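Side-chain contacts in polysialic acid O-acetyltransferase (PDB 3JQY), which transfers acetyl groups from acetyl-CoA to the O7 and O9 positions of long capsular sialic acid polymers in Escherichia coli: residues Leu64-Asp69 / Arg73-Ile78; Val86-Asn91 / Gly96-Thr101; Ser92-Asp97 / Val106-Arg111; Phe118-Val121 / Asn126-Ile129; Ser188-Gly193 / Lys198-Met203. All coordinates share one frame; numbering follows the deposited sequence. Where two conformers were deposited one is given.

Interaction 1 (Leu64-Asp69 / Arg73-Ile78)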
# COMPACT_ATOMS: atom_id res chain seq x y z
N LEU B 64 4.06 13.74 -27.99
CA LEU B 64 4.67 13.97 -26.69
C LEU B 64 5.47 15.26 -26.75
O LEU B 64 6.33 15.41 -27.61
CB LEU B 64 5.60 12.82 -26.31
CG LEU B 64 6.49 13.03 -25.07
CD1 LEU B 64 5.64 13.28 -23.84
CD2 LEU B 64 7.42 11.85 -24.86
N ILE B 65 5.16 16.18 -25.84
CA ILE B 65 5.88 17.45 -25.73
C ILE B 65 6.45 17.56 -24.33
O ILE B 65 5.71 17.49 -23.35
CB ILE B 65 4.92 18.64 -25.91
CG1 ILE B 65 4.32 18.65 -27.31
CG2 ILE B 65 5.66 19.96 -25.61
CD1 ILE B 65 3.11 19.56 -27.42
N ILE B 66 7.76 17.73 -24.24
CA ILE B 66 8.39 17.97 -22.94
C ILE B 66 9.19 19.26 -23.05
O ILE B 66 10.07 19.37 -23.91
CB ILE B 66 9.32 16.82 -22.53
CG1 ILE B 66 8.58 15.48 -22.55
CG2 ILE B 66 9.93 17.10 -21.15
CD1 ILE B 66 9.42 14.31 -22.11
N GLU B 67 8.90 20.23 -22.19
CA GLU B 67 9.47 21.56 -22.34
C GLU B 67 10.88 21.69 -21.76
O GLU B 67 11.40 20.76 -21.14
CB GLU B 67 8.52 22.62 -21.77
CG GLU B 67 7.14 22.58 -22.44
CD GLU B 67 6.22 23.70 -21.99
OE1 GLU B 67 6.61 24.46 -21.08
OE2 GLU B 67 5.12 23.82 -22.57
N ASP B 68 11.50 22.84 -22.00
CA ASP B 68 12.83 23.14 -21.46
C ASP B 68 12.81 23.02 -19.93
O ASP B 68 11.79 23.30 -19.29
CB ASP B 68 13.25 24.56 -21.83
CG ASP B 68 13.76 24.68 -23.27
OD1 ASP B 68 13.96 23.66 -23.95
OD2 ASP B 68 13.96 25.84 -23.71
N ASP B 69 13.95 22.62 -19.37
CA ASP B 69 14.18 22.63 -17.93
C ASP B 69 13.31 21.68 -17.13
O ASP B 69 13.18 21.82 -15.91
CB ASP B 69 14.07 24.05 -17.38
CG ASP B 69 15.12 24.97 -17.98
OD1 ASP B 69 16.23 24.48 -18.28
OD2 ASP B 69 14.84 26.17 -18.15
N ARG B 73 13.42 11.58 -14.82
CA ARG B 73 14.27 10.48 -14.38
C ARG B 73 13.46 9.19 -14.26
O ARG B 73 12.46 9.13 -13.53
CB ARG B 73 14.96 10.84 -13.05
CG ARG B 73 15.83 12.08 -13.16
CD ARG B 73 16.34 12.55 -11.81
NE ARG B 73 17.26 11.59 -11.20
CZ ARG B 73 18.56 11.51 -11.49
NH1 ARG B 73 19.10 12.33 -12.39
NH2 ARG B 73 19.32 10.61 -10.88
N TRP B 74 13.89 8.18 -15.00
CA TRP B 74 13.16 6.92 -15.09
C TRP B 74 11.70 7.15 -15.45
O TRP B 74 10.79 6.53 -14.89
CB TRP B 74 13.30 6.11 -13.79
CG TRP B 74 14.68 5.59 -13.65
CD1 TRP B 74 15.21 4.48 -14.24
CD2 TRP B 74 15.74 6.17 -12.88
NE1 TRP B 74 16.53 4.33 -13.89
CE2 TRP B 74 16.88 5.36 -13.05
CE3 TRP B 74 15.82 7.30 -12.06
CZ2 TRP B 74 18.09 5.64 -12.42
CZ3 TRP B 74 17.03 7.57 -11.44
CH2 TRP B 74 18.15 6.75 -11.63
N LEU B 75 11.48 8.05 -16.39
CA LEU B 75 10.15 8.28 -16.93
C LEU B 75 9.92 7.39 -18.15
O LEU B 75 10.78 7.31 -19.03
CB LEU B 75 10.01 9.75 -17.33
CG LEU B 75 8.73 10.09 -18.10
CD1 LEU B 75 7.52 9.98 -17.18
CD2 LEU B 75 8.82 11.49 -18.70
N THR B 76 8.78 6.71 -18.19
CA THR B 76 8.36 5.94 -19.35
C THR B 76 6.99 6.46 -19.78
O THR B 76 6.07 6.51 -18.97
CB THR B 76 8.24 4.43 -19.04
OG1 THR B 76 9.49 3.93 -18.56
CG2 THR B 76 7.82 3.65 -20.29
N VAL B 77 6.88 6.87 -21.03
CA VAL B 77 5.61 7.32 -21.60
C VAL B 77 5.21 6.35 -22.70
O VAL B 77 5.94 6.18 -23.67
CB VAL B 77 5.71 8.74 -22.19
CG1 VAL B 77 4.36 9.19 -22.68
CG2 VAL B 77 6.26 9.71 -21.15
N ILE B 78 4.07 5.69 -22.52
CA ILE B 78 3.60 4.72 -23.49
C ILE B 78 2.33 5.23 -24.15
O ILE B 78 1.39 5.63 -23.46
CB ILE B 78 3.33 3.35 -22.85
CG1 ILE B 78 4.60 2.82 -22.19
CG2 ILE B 78 2.80 2.38 -23.91
CD1 ILE B 78 4.40 1.54 -21.42
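L64 and V77 mark the nearest approach of two backbone segments that belong to different sheets, with 8.4 Å between their CA atoms, and the side chains alone bridge the gap. L64 and V77 point toward each other and meet through methyl groups, L64 CD2 lying 4.4 Å from V77 CG2. The leucine sends its branched end inward with CG anti to the backbone N (chi1 170°). Two residues along, I66 also points across the interior, and its extended ethyl branch (chi2 -178°) carries CD1 to within 4.5 Å of L75 CD2. The two pairs are not isolated from each other, because L75 CD2 also sits 4.0 Å from V77 CG2 on its own strand, so the four residues form one apolar patch. Burial between the segments is modest, 107 Å² over both sides. L64, I66 and L75 also pack on neighbouring strands: L64 touches F42, V55 and V86, while I66 packs on F42 and L75 on I88. The backbone of L64 is hydrogen-bonded to V41 and V43, and that of I65 to V86 and I88. The chain turns a corner at R73 and W74, at the start of the second segment, just before strand 75-78. Alternate inward aliphatic residues, stacked coil upon coil behind parallel sheets, are typical of the left-handed β-helix of hexapeptide-repeat transferases.

Interaction 2 (Val86-Asn91 / Gly96-Thr101)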
# COMPACT_ATOMS: atom_id res chain seq x y z
N VAL B 86 0.46 14.10 -24.77
CA VAL B 86 1.05 14.27 -23.45
C VAL B 86 1.95 15.51 -23.49
O VAL B 86 2.82 15.63 -24.36
CB VAL B 86 1.89 13.04 -23.02
CG1 VAL B 86 2.58 13.28 -21.67
CG2 VAL B 86 1.01 11.79 -22.96
N ARG B 87 1.73 16.44 -22.56
CA ARG B 87 2.54 17.64 -22.50
C ARG B 87 3.02 17.87 -21.09
O ARG B 87 2.22 17.93 -20.15
CB ARG B 87 1.77 18.87 -22.97
CG ARG B 87 2.58 20.16 -22.90
CD ARG B 87 1.74 21.38 -23.33
NE ARG B 87 2.51 22.63 -23.25
CZ ARG B 87 2.02 23.83 -23.54
NH1 ARG B 87 0.75 23.96 -23.92
NH2 ARG B 87 2.79 24.91 -23.44
N ILE B 88 4.33 17.99 -20.94
CA ILE B 88 4.93 18.23 -19.64
C ILE B 88 5.57 19.61 -19.64
O ILE B 88 6.51 19.87 -20.38
CB ILE B 88 5.97 17.14 -19.31
CG1 ILE B 88 5.31 15.76 -19.34
CG2 ILE B 88 6.62 17.41 -17.96
CD1 ILE B 88 6.25 14.62 -19.03
N HIS B 89 5.03 20.50 -18.81
CA HIS B 89 5.42 21.91 -18.83
C HIS B 89 6.76 22.19 -18.14
O HIS B 89 7.22 21.40 -17.32
CB HIS B 89 4.34 22.77 -18.18
CG HIS B 89 3.14 23.02 -19.04
ND1 HIS B 89 2.22 22.03 -19.33
CD2 HIS B 89 2.68 24.15 -19.63
CE1 HIS B 89 1.26 22.54 -20.09
NE2 HIS B 89 1.52 23.82 -20.29
N LYS B 90 7.35 23.34 -18.47
CA LYS B 90 8.69 23.69 -18.01
C LYS B 90 8.89 23.66 -16.50
O LYS B 90 7.96 23.92 -15.72
CB LYS B 90 9.07 25.08 -18.54
CG LYS B 90 8.05 26.16 -18.19
CD LYS B 90 8.62 27.56 -18.38
CE LYS B 90 9.01 27.83 -19.83
NZ LYS B 90 9.56 29.21 -20.01
N ASN B 91 10.11 23.31 -16.10
CA ASN B 91 10.56 23.38 -14.71
C ASN B 91 9.90 22.37 -13.78
O ASN B 91 10.01 22.47 -12.56
CB ASN B 91 10.41 24.79 -14.17
CG ASN B 91 11.39 25.75 -14.81
OD1 ASN B 91 12.60 25.62 -14.64
ND2 ASN B 91 10.87 26.71 -15.57
N GLY B 96 8.35 7.93 -13.19
CA GLY B 96 7.22 7.01 -13.26
C GLY B 96 6.72 6.64 -14.64
O GLY B 96 7.45 6.72 -15.63
N ASP B 97 5.46 6.21 -14.69
CA ASP B 97 4.90 5.66 -15.91
C ASP B 97 3.63 6.40 -16.30
O ASP B 97 2.68 6.45 -15.52
CB ASP B 97 4.58 4.18 -15.70
CG ASP B 97 5.82 3.34 -15.49
OD1 ASP B 97 6.04 2.88 -14.36
OD2 ASP B 97 6.59 3.16 -16.46
N ILE B 98 3.62 6.95 -17.51
CA ILE B 98 2.42 7.59 -18.03
C ILE B 98 1.94 6.80 -19.24
O ILE B 98 2.65 6.66 -20.22
CB ILE B 98 2.70 9.03 -18.50
CG1 ILE B 98 3.18 9.90 -17.32
CG2 ILE B 98 1.45 9.62 -19.14
CD1 ILE B 98 3.59 11.30 -17.75
N VAL B 99 0.72 6.28 -19.16
CA VAL B 99 0.15 5.54 -20.28
C VAL B 99 -1.06 6.30 -20.82
O VAL B 99 -2.06 6.48 -20.11
CB VAL B 99 -0.23 4.10 -19.89
CG1 VAL B 99 -0.76 3.32 -21.09
CG2 VAL B 99 0.99 3.40 -19.28
N ALA B 100 -0.96 6.73 -22.08
CA ALA B 100 -2.02 7.49 -22.76
C ALA B 100 -2.66 6.59 -23.80
O ALA B 100 -2.01 6.19 -24.77
CB ALA B 100 -1.45 8.75 -23.42
N THR B 101 -3.93 6.27 -23.60
CA THR B 101 -4.57 5.18 -24.34
C THR B 101 -5.79 5.65 -25.10
O THR B 101 -6.68 6.29 -24.55
CB THR B 101 -5.01 4.06 -23.36
OG1 THR B 101 -3.86 3.50 -22.71
CG2 THR B 101 -5.76 2.96 -24.11
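V86 and I88 of one sheet pack against I98 and A100 of another in a purely aliphatic contact within the β-helix. The short strands 86-88 and 97-101 run at 146° to each other with their axes 9.9 Å apart at the closest, so they face each other across the interior and are not neighbours in a sheet. V86 sits at the centre of the contact. With CG1 anti to the backbone N (chi1 176°), its other methyl, CG2, is presented to the opposing strand, where it comes 3.9 Å from A100 CB. The same V86 CG2 lies 4.4 Å from I98 CG2 and thus bridges two successive inward residues. I88 and I98 meet through the ends of their ethyl branches, I88 CD1 to I98 CD1 at 4.4 Å. V86 also touches L64 and F79, and I98 packs on V106 and I108, so the contact is continuous with the coils before and after. The polar side chains R87 and H89 lie off this interface: H89 NE2 sits 3.2 Å above the plane of the R87 guanidinium group, over its centre. R87 NH2 forms a salt bridge to E67 OE2, and H89 ND1 bonds to I108 O. Across the interior, by contrast, the partners are methyl groups, so cohesion there rests on shape and exclusion of water, while directional bonding is supplied by the backbones of adjacent coils.

Interaction 3 (Ser92-Asp97 / Val106-Arg111)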
# COMPACT_ATOMS: atom_id res chain seq x y z
N SER B 92 9.21 21.39 -14.35
CA SER B 92 8.63 20.31 -13.56
C SER B 92 9.67 19.20 -13.35
O SER B 92 10.70 19.17 -14.02
CB SER B 92 7.40 19.74 -14.26
OG SER B 92 7.71 19.33 -15.58
N LYS B 93 9.38 18.29 -12.43
CA LYS B 93 10.26 17.17 -12.17
C LYS B 93 9.41 15.92 -12.15
O LYS B 93 8.45 15.85 -11.38
CB LYS B 93 10.96 17.33 -10.82
CG LYS B 93 11.80 18.60 -10.71
CD LYS B 93 12.62 18.57 -9.43
CE LYS B 93 13.46 19.82 -9.27
NZ LYS B 93 14.29 19.75 -8.04
N ILE B 94 9.75 14.94 -12.98
CA ILE B 94 8.87 13.78 -13.13
C ILE B 94 9.62 12.45 -13.19
O ILE B 94 10.75 12.37 -13.68
CB ILE B 94 7.96 13.93 -14.37
CG1 ILE B 94 6.93 12.80 -14.42
CG2 ILE B 94 8.80 13.98 -15.63
CD1 ILE B 94 5.73 13.10 -15.28
N LYS B 95 8.97 11.44 -12.63
CA LYS B 95 9.42 10.06 -12.67
C LYS B 95 8.17 9.20 -12.88
O LYS B 95 7.05 9.70 -12.76
CB LYS B 95 10.06 9.67 -11.34
CG LYS B 95 11.14 10.64 -10.88
CD LYS B 95 11.87 10.14 -9.64
CE LYS B 95 12.85 11.20 -9.15
NZ LYS B 95 14.00 10.58 -8.43
N GLY B 96 8.35 7.93 -13.19
CA GLY B 96 7.22 7.01 -13.26
C GLY B 96 6.72 6.64 -14.64
O GLY B 96 7.45 6.72 -15.63
N ASP B 97 5.46 6.21 -14.69
CA ASP B 97 4.90 5.66 -15.91
C ASP B 97 3.63 6.40 -16.30
O ASP B 97 2.68 6.45 -15.52
CB ASP B 97 4.58 4.18 -15.70
CG ASP B 97 5.82 3.34 -15.49
OD1 ASP B 97 6.04 2.88 -14.36
OD2 ASP B 97 6.59 3.16 -16.46
N VAL B 106 -2.79 13.85 -21.39
CA VAL B 106 -2.21 13.92 -20.06
C VAL B 106 -1.36 15.18 -20.05
O VAL B 106 -0.48 15.34 -20.89
CB VAL B 106 -1.36 12.69 -19.74
CG1 VAL B 106 -0.70 12.83 -18.37
CG2 VAL B 106 -2.22 11.42 -19.78
N ILE B 107 -1.65 16.08 -19.12
CA ILE B 107 -0.95 17.35 -19.03
C ILE B 107 -0.42 17.54 -17.62
O ILE B 107 -1.14 17.33 -16.65
CB ILE B 107 -1.88 18.54 -19.35
CG1 ILE B 107 -2.64 18.31 -20.66
CG2 ILE B 107 -1.09 19.85 -19.37
CD1 ILE B 107 -1.75 18.04 -21.85
N ILE B 108 0.84 17.95 -17.51
CA ILE B 108 1.45 18.22 -16.22
C ILE B 108 2.01 19.64 -16.23
O ILE B 108 2.82 20.00 -17.08
CB ILE B 108 2.57 17.21 -15.96
CG1 ILE B 108 1.97 15.79 -15.93
CG2 ILE B 108 3.29 17.54 -14.65
CD1 ILE B 108 2.99 14.69 -15.80
N GLY B 109 1.54 20.46 -15.29
CA GLY B 109 1.82 21.89 -15.30
C GLY B 109 3.22 22.28 -14.85
O GLY B 109 4.04 21.44 -14.50
N ARG B 110 3.48 23.59 -14.87
CA ARG B 110 4.79 24.14 -14.55
C ARG B 110 5.18 23.99 -13.09
O ARG B 110 4.34 24.14 -12.19
CB ARG B 110 4.82 25.63 -14.92
CG ARG B 110 4.61 25.89 -16.39
CD ARG B 110 4.82 27.37 -16.72
NE ARG B 110 3.66 28.18 -16.37
CZ ARG B 110 2.66 28.45 -17.20
NH1 ARG B 110 2.67 27.97 -18.43
NH2 ARG B 110 1.64 29.20 -16.79
N ARG B 111 6.46 23.72 -12.85
CA ARG B 111 7.02 23.69 -11.50
C ARG B 111 6.37 22.65 -10.60
O ARG B 111 6.40 22.77 -9.38
CB ARG B 111 6.93 25.08 -10.84
CG ARG B 111 7.61 26.19 -11.65
CD ARG B 111 7.32 27.57 -11.08
NE ARG B 111 5.88 27.83 -11.00
CZ ARG B 111 5.16 28.41 -11.96
NH1 ARG B 111 5.73 28.79 -13.10
NH2 ARG B 111 3.86 28.59 -11.78
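At a corner of the left-handed β-helix, S92 and I94 meet G109, R111 and I108 of the next coil. Strand 93-95 belongs to one parallel sheet and strand 105-108 to another, and the contact runs from the turn into the interior. At the turn the backbones come close: the CA atoms of S92 and R111 are 4.3 Å apart, and S92 N lies 3.9 Å from R111 N. R111 has the positive phi (61°) of a left-handed conformation at its corner. S92 CB rests 3.8 Å from G109 O, a carbonyl oxygen buried here without a polar partner in the model. S92 was modelled in two conformers; in the one described, its OG bonds to H89 O. R111 takes no part through its guanidinium group, whose NE forms a salt bridge to D132 OD1 and one face of which lies over R110 CB. Further along S92-D97 the chain turns a corner at G96. Deeper in, I94 and I108 approach each other from the two sheets and cross obliquely. I94 has CG1 anti to the backbone N (chi1 -173°), whereas I108 turns CG1 beside its own N (chi1 -61°), and both point CD1 into the interior. I94 also packs on L75, I88 and I114. I94 CD1 is modelled 3.2 Å from I108 CD1, tighter than normal van der Waals contact, so the exact spacing of these two methyls is doubtful.

Interaction 4 (Phe118-Val121 / Asn126-Ile129)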
# COMPACT_ATOMS: atom_id res chain seq x y z
N PHE B 118 5.14 6.99 -9.61
CA PHE B 118 4.00 7.64 -10.27
C PHE B 118 3.44 6.76 -11.39
O PHE B 118 4.21 6.20 -12.17
CB PHE B 118 4.48 8.97 -10.83
CG PHE B 118 3.39 9.83 -11.42
CD1 PHE B 118 2.34 10.28 -10.65
CD2 PHE B 118 3.47 10.24 -12.75
CE1 PHE B 118 1.36 11.11 -11.19
CE2 PHE B 118 2.50 11.06 -13.30
CZ PHE B 118 1.44 11.49 -12.52
N GLU B 119 2.12 6.63 -11.46
CA GLU B 119 1.47 5.93 -12.57
C GLU B 119 0.24 6.70 -13.03
O GLU B 119 -0.57 7.13 -12.21
CB GLU B 119 0.99 4.53 -12.15
CG GLU B 119 1.97 3.65 -11.39
CD GLU B 119 1.33 2.35 -10.92
OE1 GLU B 119 0.30 1.95 -11.51
OE2 GLU B 119 1.84 1.73 -9.96
N VAL B 120 0.09 6.85 -14.35
CA VAL B 120 -1.16 7.37 -14.92
C VAL B 120 -1.80 6.33 -15.83
O VAL B 120 -1.13 5.78 -16.70
CB VAL B 120 -0.94 8.66 -15.72
CG1 VAL B 120 -2.24 9.09 -16.39
CG2 VAL B 120 -0.42 9.77 -14.81
N VAL B 121 -3.09 6.07 -15.61
CA VAL B 121 -3.85 5.11 -16.40
C VAL B 121 -5.02 5.85 -17.07
O VAL B 121 -5.77 6.53 -16.39
CB VAL B 121 -4.45 4.01 -15.50
CG1 VAL B 121 -5.17 2.96 -16.34
CG2 VAL B 121 -3.36 3.38 -14.64
N ASN B 126 -8.99 12.22 -19.96
CA ASN B 126 -7.96 13.22 -19.69
C ASN B 126 -7.50 13.15 -18.25
O ASN B 126 -8.31 13.00 -17.34
CB ASN B 126 -8.49 14.62 -20.00
CG ASN B 126 -9.00 14.74 -21.42
OD1 ASN B 126 -10.02 15.38 -21.67
ND2 ASN B 126 -8.30 14.12 -22.36
N VAL B 127 -6.19 13.26 -18.05
CA VAL B 127 -5.66 13.41 -16.71
C VAL B 127 -4.80 14.66 -16.71
O VAL B 127 -3.91 14.81 -17.55
CB VAL B 127 -4.84 12.19 -16.27
CG1 VAL B 127 -4.15 12.47 -14.95
CG2 VAL B 127 -5.75 10.96 -16.15
N THR B 128 -5.09 15.58 -15.80
CA THR B 128 -4.43 16.88 -15.78
C THR B 128 -3.92 17.18 -14.38
O THR B 128 -4.62 16.97 -13.39
CB THR B 128 -5.40 18.00 -16.17
OG1 THR B 128 -5.78 17.84 -17.55
CG2 THR B 128 -4.76 19.36 -15.98
N ILE B 129 -2.68 17.65 -14.29
CA ILE B 129 -2.13 18.15 -13.03
C ILE B 129 -1.74 19.60 -13.24
O ILE B 129 -1.06 19.92 -14.21
CB ILE B 129 -0.89 17.35 -12.57
CG1 ILE B 129 -1.23 15.85 -12.47
CG2 ILE B 129 -0.37 17.88 -11.23
CD1 ILE B 129 -0.13 15.02 -11.86
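V120 and V127 lie alongside each other, pointing opposite ways, so that one methyl of V120 meets the whole branched end of V127. V120 CG1 is 4.0 Å from V127 CG2 and 4.1 Å from V127 CG1, under a CA separation of 7.7 Å. Next to this pair, F118 and I129 reach out from opposite directions: F118 CZ approaches I129 CD1 to 3.9 Å. The phenyl ring extends inward because CG stands opposite the backbone N (chi1 -174°), and the isoleucine answers with an extended ethyl branch (chi2 -173°). F118 lies just ahead of strand 119-121; this strand and strand 126-129 lie on different faces of the left-handed β-helix and pack across its interior. V127 and I129 both pack on L141, V120 touches V106, and I129 touches I166. Backbone hydrogen bonds tie this coil to its neighbours, V120 to D97 and V99, E119 to V139 and L141. V121 points away from V127, and only its carbonyl oxygen comes near, V121 O to V127 CG2 at 4.4 Å. The V121 side chain is about 6 Å from G146 and that of V127 about 8 Å from K180, both assigned by similarity to the acetyl-CoA site.

Interaction 5 (Ser188-Gly193 / Lys198-Met203)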
# COMPACT_ATOMS: atom_id res chain seq x y z
N SER B 188 -5.53 22.26 -1.92
CA SER B 188 -5.93 21.13 -1.09
C SER B 188 -4.80 20.13 -0.87
O SER B 188 -3.76 20.16 -1.55
CB SER B 188 -7.15 20.44 -1.70
OG SER B 188 -8.26 21.32 -1.66
N VAL B 189 -5.03 19.24 0.09
CA VAL B 189 -4.04 18.26 0.53
C VAL B 189 -4.70 16.88 0.58
O VAL B 189 -5.76 16.72 1.19
CB VAL B 189 -3.54 18.59 1.94
CG1 VAL B 189 -2.61 17.50 2.45
CG2 VAL B 189 -2.86 19.95 1.96
N ILE B 190 -4.09 15.89 -0.07
CA ILE B 190 -4.57 14.52 0.05
C ILE B 190 -3.61 13.74 0.95
O ILE B 190 -2.41 13.69 0.68
CB ILE B 190 -4.66 13.80 -1.32
CG1 ILE B 190 -5.54 14.59 -2.30
CG2 ILE B 190 -5.19 12.38 -1.14
CD1 ILE B 190 -6.96 14.85 -1.79
N GLY B 191 -4.14 13.15 2.01
CA GLY B 191 -3.30 12.50 3.00
C GLY B 191 -2.70 11.19 2.57
O GLY B 191 -3.27 10.47 1.74
N TYR B 192 -1.55 10.87 3.14
CA TYR B 192 -0.90 9.57 2.95
C TYR B 192 -1.92 8.44 2.96
O TYR B 192 -2.81 8.41 3.82
CB TYR B 192 0.10 9.30 4.09
CG TYR B 192 0.62 7.88 4.04
CD1 TYR B 192 1.82 7.58 3.42
CD2 TYR B 192 -0.12 6.83 4.58
CE1 TYR B 192 2.29 6.28 3.34
CE2 TYR B 192 0.33 5.53 4.51
CZ TYR B 192 1.53 5.26 3.89
OH TYR B 192 1.98 3.96 3.82
N GLY B 193 -1.79 7.52 2.01
CA GLY B 193 -2.54 6.27 2.06
C GLY B 193 -3.97 6.37 1.54
O GLY B 193 -4.70 5.38 1.55
N LYS B 198 -14.11 10.53 -4.78
CA LYS B 198 -15.07 11.61 -5.01
C LYS B 198 -14.38 12.97 -4.99
O LYS B 198 -13.31 13.11 -4.40
CB LYS B 198 -16.16 11.58 -3.93
CG LYS B 198 -17.03 10.33 -3.98
CD LYS B 198 -18.08 10.39 -2.88
CE LYS B 198 -18.95 9.14 -2.86
NZ LYS B 198 -19.72 9.00 -4.13
N ASP B 199 -14.91 14.00 -5.61
CA ASP B 199 -14.27 15.32 -5.68
C ASP B 199 -13.84 15.82 -4.31
O ASP B 199 -14.54 15.61 -3.31
CB ASP B 199 -15.21 16.35 -6.31
CG ASP B 199 -15.52 16.07 -7.77
OD1 ASP B 199 -14.82 15.24 -8.38
OD2 ASP B 199 -16.47 16.68 -8.30
N VAL B 200 -12.70 16.50 -4.27
CA VAL B 200 -12.24 17.20 -3.08
C VAL B 200 -12.23 18.70 -3.41
O VAL B 200 -11.54 19.12 -4.32
CB VAL B 200 -10.82 16.77 -2.68
CG1 VAL B 200 -10.33 17.56 -1.46
CG2 VAL B 200 -10.78 15.28 -2.40
N PRO B 201 -13.02 19.50 -2.68
CA PRO B 201 -13.07 20.93 -3.03
C PRO B 201 -11.77 21.66 -2.69
O PRO B 201 -10.88 21.10 -2.04
CB PRO B 201 -14.22 21.47 -2.15
CG PRO B 201 -14.89 20.26 -1.54
CD PRO B 201 -13.84 19.19 -1.50
N SER B 202 -11.67 22.91 -3.13
CA SER B 202 -10.49 23.73 -2.89
C SER B 202 -10.24 23.98 -1.41
O SER B 202 -11.18 24.08 -0.62
CB SER B 202 -10.65 25.07 -3.61
OG SER B 202 -9.53 25.90 -3.37
N MET B 203 -8.97 24.06 -1.03
CA MET B 203 -8.57 24.39 0.34
C MET B 203 -9.12 23.44 1.40
O MET B 203 -9.55 23.86 2.47
CB MET B 203 -8.90 25.85 0.65
CG MET B 203 -8.01 26.83 -0.12
SD MET B 203 -8.46 28.57 0.06
CE MET B 203 -9.99 28.61 -0.86
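S188 OG is held by backbone groups of residues 201-204 and, weakly, by G185 O. It donates a hydrogen bond to P201 O at 2.7 Å, arriving in the carbonyl plane on a lone pair with a C=O...O angle of 138°. C204 N is also hydrogen-bonded to the hydroxyl. M203 N is close to S188 OG as well, at 2.9 Å, but the angle is too poor for a bond. The first torsion of S188 (chi1 -66°) holds OG beside its own backbone N and directs it at the 201-204 backbone, where the CA atoms of S188 and M203 are 4.4 Å apart. Replacing S188 by an alanine would probably leave the carbonyl of P201 and the amide of C204 without their hydroxyl mate in a buried turn, freeing this part of the backbone to shift. Beside the polar cluster I190 and V200 make the apolar part of the contact. I190 is bent at its second torsion (chi2 -57°), which brings CD1 to 3.9 Å from V200 CG2, and V200 packs further on I213. S202 OG bonds to S186 O, while the M203 side chain packs on L242 of helix 233-245 and on I152 of a neighbouring subunit. K198, at the start of the second segment, is assigned by similarity to acetyl-CoA binding. A serine hydroxyl that ties two successive coils together is here a feature of the C-terminal end of the left-handed β-helix, beside a neighbouring subunit.

The contacts run along the chain in series from N-terminal to C-terminal coils of the β-helix, except that interactions 2 and 3 overlap at G96 and D97. Centres are 6 Å apart between interactions 1 and 2 and between 2 and 3, and interaction 4 lies 8 Å from interaction 2 and 9 Å from interaction 3. These four join faces of the solenoid, with strands 85-88, 105-108 and 126-129 in one parallel sheet and 97-101 and 119-121 neighbours in another; probable backbone hydrogen bonds such as D97 N to F118 O tie coil to coil. Interaction 5 stands apart, its centre 16 Å from interaction 4, near the C-terminal helix, a neighbouring subunit and probable acetyl-CoA-binding residues.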